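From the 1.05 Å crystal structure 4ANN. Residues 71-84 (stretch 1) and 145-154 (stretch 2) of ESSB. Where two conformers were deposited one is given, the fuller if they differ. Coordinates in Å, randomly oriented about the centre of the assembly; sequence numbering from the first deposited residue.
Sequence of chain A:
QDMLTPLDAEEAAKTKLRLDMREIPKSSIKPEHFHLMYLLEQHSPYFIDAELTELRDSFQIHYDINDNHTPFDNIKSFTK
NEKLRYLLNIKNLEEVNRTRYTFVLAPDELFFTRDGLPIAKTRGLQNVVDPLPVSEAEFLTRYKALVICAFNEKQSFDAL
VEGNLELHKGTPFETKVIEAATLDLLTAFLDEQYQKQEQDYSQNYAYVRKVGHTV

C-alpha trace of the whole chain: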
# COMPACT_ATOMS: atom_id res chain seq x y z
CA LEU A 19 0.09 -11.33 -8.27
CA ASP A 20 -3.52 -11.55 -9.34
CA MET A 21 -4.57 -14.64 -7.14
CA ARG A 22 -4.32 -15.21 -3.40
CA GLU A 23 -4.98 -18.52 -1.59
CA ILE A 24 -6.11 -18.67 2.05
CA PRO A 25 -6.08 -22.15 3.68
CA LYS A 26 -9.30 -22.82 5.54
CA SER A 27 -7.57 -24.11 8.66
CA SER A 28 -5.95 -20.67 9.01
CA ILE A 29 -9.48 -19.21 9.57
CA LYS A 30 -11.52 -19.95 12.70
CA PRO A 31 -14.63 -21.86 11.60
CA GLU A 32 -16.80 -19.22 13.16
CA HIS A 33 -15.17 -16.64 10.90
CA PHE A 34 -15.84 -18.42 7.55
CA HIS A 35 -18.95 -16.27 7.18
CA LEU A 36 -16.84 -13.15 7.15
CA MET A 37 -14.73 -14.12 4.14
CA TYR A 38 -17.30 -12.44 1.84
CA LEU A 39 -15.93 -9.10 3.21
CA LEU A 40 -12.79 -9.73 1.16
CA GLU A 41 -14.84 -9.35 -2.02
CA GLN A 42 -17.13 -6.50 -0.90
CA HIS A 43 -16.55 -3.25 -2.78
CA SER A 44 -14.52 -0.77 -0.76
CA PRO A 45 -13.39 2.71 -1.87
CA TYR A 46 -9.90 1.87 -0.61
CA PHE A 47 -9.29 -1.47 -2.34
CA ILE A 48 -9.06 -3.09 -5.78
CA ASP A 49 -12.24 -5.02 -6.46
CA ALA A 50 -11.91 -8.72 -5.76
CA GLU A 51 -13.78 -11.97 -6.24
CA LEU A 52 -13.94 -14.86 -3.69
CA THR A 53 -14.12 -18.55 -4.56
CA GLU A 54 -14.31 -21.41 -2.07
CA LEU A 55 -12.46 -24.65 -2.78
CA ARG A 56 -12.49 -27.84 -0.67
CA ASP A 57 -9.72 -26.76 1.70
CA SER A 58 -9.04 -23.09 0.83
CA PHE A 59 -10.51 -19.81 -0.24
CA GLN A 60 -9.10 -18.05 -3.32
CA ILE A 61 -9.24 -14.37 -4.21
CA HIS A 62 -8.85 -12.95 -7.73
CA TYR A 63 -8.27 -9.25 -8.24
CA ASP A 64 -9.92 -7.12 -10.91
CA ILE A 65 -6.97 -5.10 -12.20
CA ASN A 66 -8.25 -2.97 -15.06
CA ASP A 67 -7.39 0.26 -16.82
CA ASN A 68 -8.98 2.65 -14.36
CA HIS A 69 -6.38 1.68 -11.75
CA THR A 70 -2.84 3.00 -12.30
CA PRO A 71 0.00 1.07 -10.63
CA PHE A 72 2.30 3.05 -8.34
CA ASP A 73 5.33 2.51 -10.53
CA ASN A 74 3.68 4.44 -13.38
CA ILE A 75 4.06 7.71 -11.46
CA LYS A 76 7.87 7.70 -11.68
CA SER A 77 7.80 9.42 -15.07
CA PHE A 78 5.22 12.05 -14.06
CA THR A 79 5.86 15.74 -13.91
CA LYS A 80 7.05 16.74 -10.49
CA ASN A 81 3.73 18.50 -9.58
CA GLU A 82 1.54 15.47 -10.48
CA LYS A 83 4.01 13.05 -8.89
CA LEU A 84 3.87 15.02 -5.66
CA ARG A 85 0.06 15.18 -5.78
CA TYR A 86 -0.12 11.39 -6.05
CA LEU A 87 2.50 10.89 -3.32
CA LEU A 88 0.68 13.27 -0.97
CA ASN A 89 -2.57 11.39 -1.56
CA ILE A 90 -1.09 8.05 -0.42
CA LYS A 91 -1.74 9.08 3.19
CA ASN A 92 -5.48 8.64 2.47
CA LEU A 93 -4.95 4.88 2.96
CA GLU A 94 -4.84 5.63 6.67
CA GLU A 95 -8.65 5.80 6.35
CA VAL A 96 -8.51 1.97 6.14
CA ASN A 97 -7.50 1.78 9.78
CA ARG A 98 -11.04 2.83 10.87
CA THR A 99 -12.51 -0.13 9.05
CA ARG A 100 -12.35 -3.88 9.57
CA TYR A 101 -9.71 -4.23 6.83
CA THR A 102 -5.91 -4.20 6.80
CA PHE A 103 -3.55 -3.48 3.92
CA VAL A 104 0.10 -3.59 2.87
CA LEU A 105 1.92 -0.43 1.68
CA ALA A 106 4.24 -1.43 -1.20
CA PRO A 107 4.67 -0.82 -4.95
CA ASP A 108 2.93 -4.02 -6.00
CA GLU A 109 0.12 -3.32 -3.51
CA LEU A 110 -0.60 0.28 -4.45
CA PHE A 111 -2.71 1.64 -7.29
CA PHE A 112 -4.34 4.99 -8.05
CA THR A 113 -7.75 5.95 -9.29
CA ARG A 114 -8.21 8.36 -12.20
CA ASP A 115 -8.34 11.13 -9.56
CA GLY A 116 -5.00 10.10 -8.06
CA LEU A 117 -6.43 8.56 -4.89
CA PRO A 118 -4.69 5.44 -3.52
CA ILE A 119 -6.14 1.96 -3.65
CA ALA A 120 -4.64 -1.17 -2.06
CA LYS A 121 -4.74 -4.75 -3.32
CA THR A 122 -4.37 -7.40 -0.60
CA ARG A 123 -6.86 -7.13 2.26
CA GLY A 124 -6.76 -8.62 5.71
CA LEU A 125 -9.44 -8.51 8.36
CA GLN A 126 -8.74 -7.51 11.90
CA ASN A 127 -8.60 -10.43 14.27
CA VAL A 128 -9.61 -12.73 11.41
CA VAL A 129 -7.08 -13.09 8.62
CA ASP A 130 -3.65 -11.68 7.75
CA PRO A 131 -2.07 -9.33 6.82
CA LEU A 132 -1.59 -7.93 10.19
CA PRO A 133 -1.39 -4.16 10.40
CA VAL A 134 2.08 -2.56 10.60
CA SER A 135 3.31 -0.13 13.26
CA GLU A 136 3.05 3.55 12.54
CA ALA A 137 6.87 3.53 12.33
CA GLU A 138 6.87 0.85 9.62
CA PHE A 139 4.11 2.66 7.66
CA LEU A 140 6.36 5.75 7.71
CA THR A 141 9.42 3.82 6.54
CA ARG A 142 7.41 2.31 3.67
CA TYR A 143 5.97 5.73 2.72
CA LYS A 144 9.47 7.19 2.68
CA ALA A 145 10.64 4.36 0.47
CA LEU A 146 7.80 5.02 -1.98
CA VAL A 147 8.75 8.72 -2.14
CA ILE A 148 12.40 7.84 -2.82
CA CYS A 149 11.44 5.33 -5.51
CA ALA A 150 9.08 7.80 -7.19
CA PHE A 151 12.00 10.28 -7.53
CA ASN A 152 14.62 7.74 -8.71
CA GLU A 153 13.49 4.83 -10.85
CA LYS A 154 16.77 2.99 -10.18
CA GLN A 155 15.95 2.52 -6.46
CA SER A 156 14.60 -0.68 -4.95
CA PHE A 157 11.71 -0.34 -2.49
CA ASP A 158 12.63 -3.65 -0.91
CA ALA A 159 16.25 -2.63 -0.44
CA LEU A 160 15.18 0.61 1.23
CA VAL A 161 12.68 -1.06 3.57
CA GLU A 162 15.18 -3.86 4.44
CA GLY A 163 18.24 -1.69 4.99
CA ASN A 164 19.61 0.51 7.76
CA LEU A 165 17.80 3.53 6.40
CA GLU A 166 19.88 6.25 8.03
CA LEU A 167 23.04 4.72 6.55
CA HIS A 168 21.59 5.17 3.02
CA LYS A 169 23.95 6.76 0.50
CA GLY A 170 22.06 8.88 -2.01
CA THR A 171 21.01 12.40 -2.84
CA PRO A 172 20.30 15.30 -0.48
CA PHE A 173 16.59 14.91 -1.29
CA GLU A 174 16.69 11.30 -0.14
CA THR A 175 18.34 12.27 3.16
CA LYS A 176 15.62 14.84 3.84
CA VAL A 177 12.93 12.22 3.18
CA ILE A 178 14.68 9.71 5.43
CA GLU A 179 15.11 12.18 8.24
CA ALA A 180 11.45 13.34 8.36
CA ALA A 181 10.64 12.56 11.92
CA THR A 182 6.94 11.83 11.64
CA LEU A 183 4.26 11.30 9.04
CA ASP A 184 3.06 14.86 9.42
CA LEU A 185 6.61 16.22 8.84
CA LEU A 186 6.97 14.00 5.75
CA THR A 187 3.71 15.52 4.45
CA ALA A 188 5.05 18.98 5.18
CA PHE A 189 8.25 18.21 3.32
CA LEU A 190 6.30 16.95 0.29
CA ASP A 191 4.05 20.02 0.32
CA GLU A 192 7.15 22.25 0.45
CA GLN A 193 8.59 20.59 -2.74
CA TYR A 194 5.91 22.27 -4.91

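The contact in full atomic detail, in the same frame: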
# COMPACT_ATOMS: atom_id res chain seq x y z
N PRO A 71 -0.99 1.54 -11.61
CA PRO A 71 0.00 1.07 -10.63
C PRO A 71 0.90 2.18 -10.15
O PRO A 71 1.28 3.08 -10.93
CB PRO A 71 0.82 0.03 -11.42
CG PRO A 71 -0.10 -0.37 -12.52
CD PRO A 71 -0.87 0.84 -12.90
N PHE A 72 1.35 2.08 -8.91
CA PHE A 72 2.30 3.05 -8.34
C PHE A 72 3.48 3.33 -9.27
O PHE A 72 3.88 4.47 -9.42
CB PHE A 72 2.77 2.57 -6.97
CG PHE A 72 4.00 3.29 -6.48
CD1 PHE A 72 3.91 4.56 -5.91
CD2 PHE A 72 5.25 2.74 -6.65
CE1 PHE A 72 5.06 5.25 -5.53
CE2 PHE A 72 6.40 3.45 -6.26
CZ PHE A 72 6.29 4.68 -5.72
N ASP A 73 4.10 2.28 -9.80
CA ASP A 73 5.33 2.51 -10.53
C ASP A 73 5.15 3.39 -11.75
O ASP A 73 6.14 3.93 -12.27
CB ASP A 73 5.97 1.19 -10.97
CG ASP A 73 6.64 0.43 -9.86
OD1 ASP A 73 6.96 0.97 -8.81
OD2 ASP A 73 6.87 -0.79 -10.16
N ASN A 74 3.91 3.55 -12.23
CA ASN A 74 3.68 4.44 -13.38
C ASN A 74 3.93 5.89 -13.06
O ASN A 74 4.10 6.71 -13.97
CB ASN A 74 2.20 4.27 -13.85
CG ASN A 74 1.96 2.97 -14.53
OD1 ASN A 74 2.61 1.92 -14.23
ND2 ASN A 74 0.97 2.99 -15.41
N ILE A 75 3.93 6.30 -11.79
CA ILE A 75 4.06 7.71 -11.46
C ILE A 75 5.51 8.21 -11.56
O ILE A 75 5.75 9.40 -11.49
CB ILE A 75 3.49 8.07 -10.08
CG1 ILE A 75 4.36 7.72 -8.90
CG2 ILE A 75 2.07 7.52 -9.92
CD1 ILE A 75 3.86 8.30 -7.57
N LYS A 76 6.47 7.31 -11.72
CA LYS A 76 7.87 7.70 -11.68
C LYS A 76 8.27 8.63 -12.81
O LYS A 76 9.20 9.43 -12.65
CB LYS A 76 8.76 6.46 -11.68
CG LYS A 76 8.56 5.58 -10.47
CD LYS A 76 9.41 4.34 -10.42
CE LYS A 76 9.17 3.49 -9.23
NZ LYS A 76 10.03 2.28 -9.21
N SER A 77 7.55 8.58 -13.93
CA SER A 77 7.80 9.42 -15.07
C SER A 77 6.91 10.65 -15.11
O SER A 77 6.98 11.41 -16.09
CB SER A 77 7.64 8.59 -16.38
OG SER A 77 6.40 7.91 -16.43
N PHE A 78 6.09 10.87 -14.10
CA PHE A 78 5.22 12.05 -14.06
C PHE A 78 5.99 13.32 -13.87
O PHE A 78 7.10 13.35 -13.32
CB PHE A 78 4.18 11.90 -13.00
CG PHE A 78 3.04 10.95 -13.18
CD1 PHE A 78 2.93 10.12 -14.29
CD2 PHE A 78 2.04 10.88 -12.23
CE1 PHE A 78 1.86 9.26 -14.41
CE2 PHE A 78 0.98 10.05 -12.34
CZ PHE A 78 0.89 9.23 -13.43
N THR A 79 5.39 14.43 -14.30
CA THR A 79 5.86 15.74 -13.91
C THR A 79 5.93 15.85 -12.40
O THR A 79 5.19 15.19 -11.68
CB THR A 79 4.95 16.84 -14.51
OG1 THR A 79 3.62 16.67 -13.98
CG2 THR A 79 4.91 16.76 -15.97
N LYS A 80 6.83 16.68 -11.92
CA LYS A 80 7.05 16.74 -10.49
C LYS A 80 5.75 17.11 -9.76
O LYS A 80 5.52 16.57 -8.67
CB LYS A 80 8.14 17.73 -10.13
CG LYS A 80 8.33 17.98 -8.65
CD LYS A 80 9.35 19.04 -8.37
CE LYS A 80 8.92 20.45 -8.67
NZ LYS A 80 7.55 20.79 -8.21
N ASN A 81 5.06 18.16 -10.08
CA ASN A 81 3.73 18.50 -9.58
C ASN A 81 2.79 17.29 -9.44
O ASN A 81 2.31 17.04 -8.33
CB ASN A 81 2.99 19.62 -10.31
CG ASN A 81 2.67 19.56 -11.75
OD1 ASN A 81 1.83 20.22 -12.38
ND2 ASN A 81 3.45 18.84 -12.49
N GLU A 82 2.50 16.57 -10.52
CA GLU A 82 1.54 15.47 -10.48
C GLU A 82 2.09 14.32 -9.66
O GLU A 82 1.34 13.65 -8.90
CB GLU A 82 1.06 15.08 -11.88
CG GLU A 82 0.16 16.09 -12.54
CD GLU A 82 -1.21 16.23 -11.92
OE1 GLU A 82 -1.32 16.76 -10.80
OE2 GLU A 82 -2.26 15.81 -12.52
N LYS A 83 3.39 14.06 -9.74
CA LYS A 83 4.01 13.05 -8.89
C LYS A 83 3.81 13.37 -7.43
O LYS A 83 3.44 12.50 -6.63
CB LYS A 83 5.50 13.02 -9.26
CG LYS A 83 6.26 11.94 -8.50
CD LYS A 83 7.76 11.98 -8.84
CE LYS A 83 8.05 11.64 -10.26
NZ LYS A 83 9.50 11.56 -10.53
N LEU A 84 4.07 14.60 -7.04
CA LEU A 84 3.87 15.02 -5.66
C LEU A 84 2.41 14.93 -5.23
O LEU A 84 2.13 14.51 -4.13
CB LEU A 84 4.39 16.44 -5.43
CG LEU A 84 5.93 16.56 -5.39
CD1 LEU A 84 6.37 17.97 -5.53
CD2 LEU A 84 6.45 15.91 -4.10
N ALA A 145 10.08 5.15 1.55
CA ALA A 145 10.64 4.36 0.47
C ALA A 145 9.89 4.59 -0.84
O ALA A 145 10.51 4.70 -1.91
CB ALA A 145 10.70 2.90 0.82
N LEU A 146 8.58 4.69 -0.79
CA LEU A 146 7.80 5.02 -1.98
C LEU A 146 8.19 6.39 -2.55
O LEU A 146 8.31 6.57 -3.76
CB LEU A 146 6.29 4.98 -1.71
CG LEU A 146 5.69 3.60 -1.43
CD1 LEU A 146 4.23 3.75 -1.05
CD2 LEU A 146 5.81 2.66 -2.58
N VAL A 147 8.35 7.40 -1.68
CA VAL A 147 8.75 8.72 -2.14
C VAL A 147 10.10 8.64 -2.87
O VAL A 147 10.30 9.20 -3.94
CB VAL A 147 8.78 9.71 -0.98
CG1 VAL A 147 9.43 11.03 -1.42
CG2 VAL A 147 7.38 9.95 -0.40
N ILE A 148 11.07 7.96 -2.23
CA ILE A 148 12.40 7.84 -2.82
C ILE A 148 12.33 7.17 -4.16
O ILE A 148 12.94 7.60 -5.15
CB ILE A 148 13.34 7.10 -1.83
CG1 ILE A 148 13.60 7.98 -0.61
CG2 ILE A 148 14.61 6.66 -2.53
CD1 ILE A 148 14.28 7.29 0.53
N CYS A 149 11.58 6.06 -4.24
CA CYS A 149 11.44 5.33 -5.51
C CYS A 149 10.78 6.16 -6.58
O CYS A 149 11.15 6.10 -7.75
CB CYS A 149 10.67 4.04 -5.28
SG CYS A 149 11.58 2.78 -4.36
N ALA A 150 9.78 6.97 -6.21
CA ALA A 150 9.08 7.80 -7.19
C ALA A 150 10.05 8.81 -7.82
O ALA A 150 9.83 9.17 -8.98
CB ALA A 150 7.90 8.51 -6.55
N PHE A 151 11.03 9.27 -7.07
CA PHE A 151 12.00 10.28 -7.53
C PHE A 151 13.26 9.67 -8.13
O PHE A 151 14.05 10.41 -8.71
CB PHE A 151 12.30 11.29 -6.43
CG PHE A 151 11.23 12.34 -6.34
CD1 PHE A 151 11.32 13.48 -7.11
CD2 PHE A 151 10.14 12.19 -5.51
CE1 PHE A 151 10.35 14.47 -7.04
CE2 PHE A 151 9.19 13.19 -5.42
CZ PHE A 151 9.28 14.32 -6.17
N ASN A 152 13.44 8.36 -8.08
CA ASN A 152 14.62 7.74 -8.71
C ASN A 152 14.22 6.33 -9.09
O ASN A 152 14.17 5.43 -8.23
CB ASN A 152 15.82 7.78 -7.78
CG ASN A 152 17.06 7.19 -8.44
OD1 ASN A 152 17.00 6.53 -9.44
ND2 ASN A 152 18.18 7.40 -7.76
N GLU A 153 13.98 6.11 -10.38
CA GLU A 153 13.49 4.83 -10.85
C GLU A 153 14.49 3.68 -10.66
O GLU A 153 14.09 2.55 -10.75
CB GLU A 153 13.12 4.89 -12.35
CG GLU A 153 14.34 5.06 -13.27
CD GLU A 153 14.07 5.04 -14.75
OE1 GLU A 153 12.86 5.00 -15.10
OE2 GLU A 153 15.00 5.00 -15.62
N LYS A 154 15.75 4.00 -10.42
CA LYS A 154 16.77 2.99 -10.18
C LYS A 154 16.65 2.34 -8.80
O LYS A 154 17.23 1.28 -8.57
CB LYS A 154 18.16 3.58 -10.37
CG LYS A 154 18.37 4.02 -11.83
CD LYS A 154 19.72 4.58 -12.15
CE LYS A 154 20.04 5.86 -11.43
NZ LYS A 154 18.98 6.89 -11.69
O HOH W 1 12.31 3.23 -7.98
O HOH W 2 11.64 9.03 -11.24

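Three residues organise this contact, which buries 504 Å² in all: Ala150 and Phe151, each covered over 80 Å², and Lys76, covered over 71 Å².

Ala150 marks the closest backbone approach, its CA lying 4.7 Å from Lys76 CA. Its methyl group is small enough to fit among larger neighbours, with CB 4.2 Å from Phe72 CZ, Ile75 CD1 and Lys83 CD. Near the end of its helix, Ala150 O accepts a hydrogen bond from Lys83 NZ at 2.9 Å, the one direct hydrogen bond between the stretches. Lys83 NZ also donates to Lys76 O at 3.0 Å, so a single ammonium ties together carbonyls from both stretches. Water 2 repeats the link, donating to Lys76 O (2.8 Å) and Ala150 O (2.9 Å).

Phe151 starts with its CA-to-CB bond pointing away, yet chi1 of -81° (m) brings the ring back to stretch 1. Lys83 CD sits 3.8 Å from the ring centroid and 10° off the normal, a CH-pi contact; its NZ, 4.7 Å from the same centroid and 23° off the normal, adds a cation-pi interaction. Leu84 CD2 packs at the ring edge, 3.8 Å from Phe151 CZ. Lysine suits this buried site because its methylenes cover the aromatic face while its charged end reaches the carbonyls.

Lys76 points toward stretch 2 with chi1 m and chi2 to chi4 all t. This extended chain runs past Cys149, CE approaching Cys149 O at 3.6 Å, and past Glu153, with CD 4.2 Å from Glu153 CB. Lys76 NZ donates to water 1 at 2.8 Å, and that water lies 2.9 Å from Asn152 O, within hydrogen-bonding reach.

Buried Phe72 completes the apolar packing: Leu146 CD2 lies over its face, 3.8 Å from the centroid, while Cys149 CB meets the edge, 4.4 Å from Phe72 CE2.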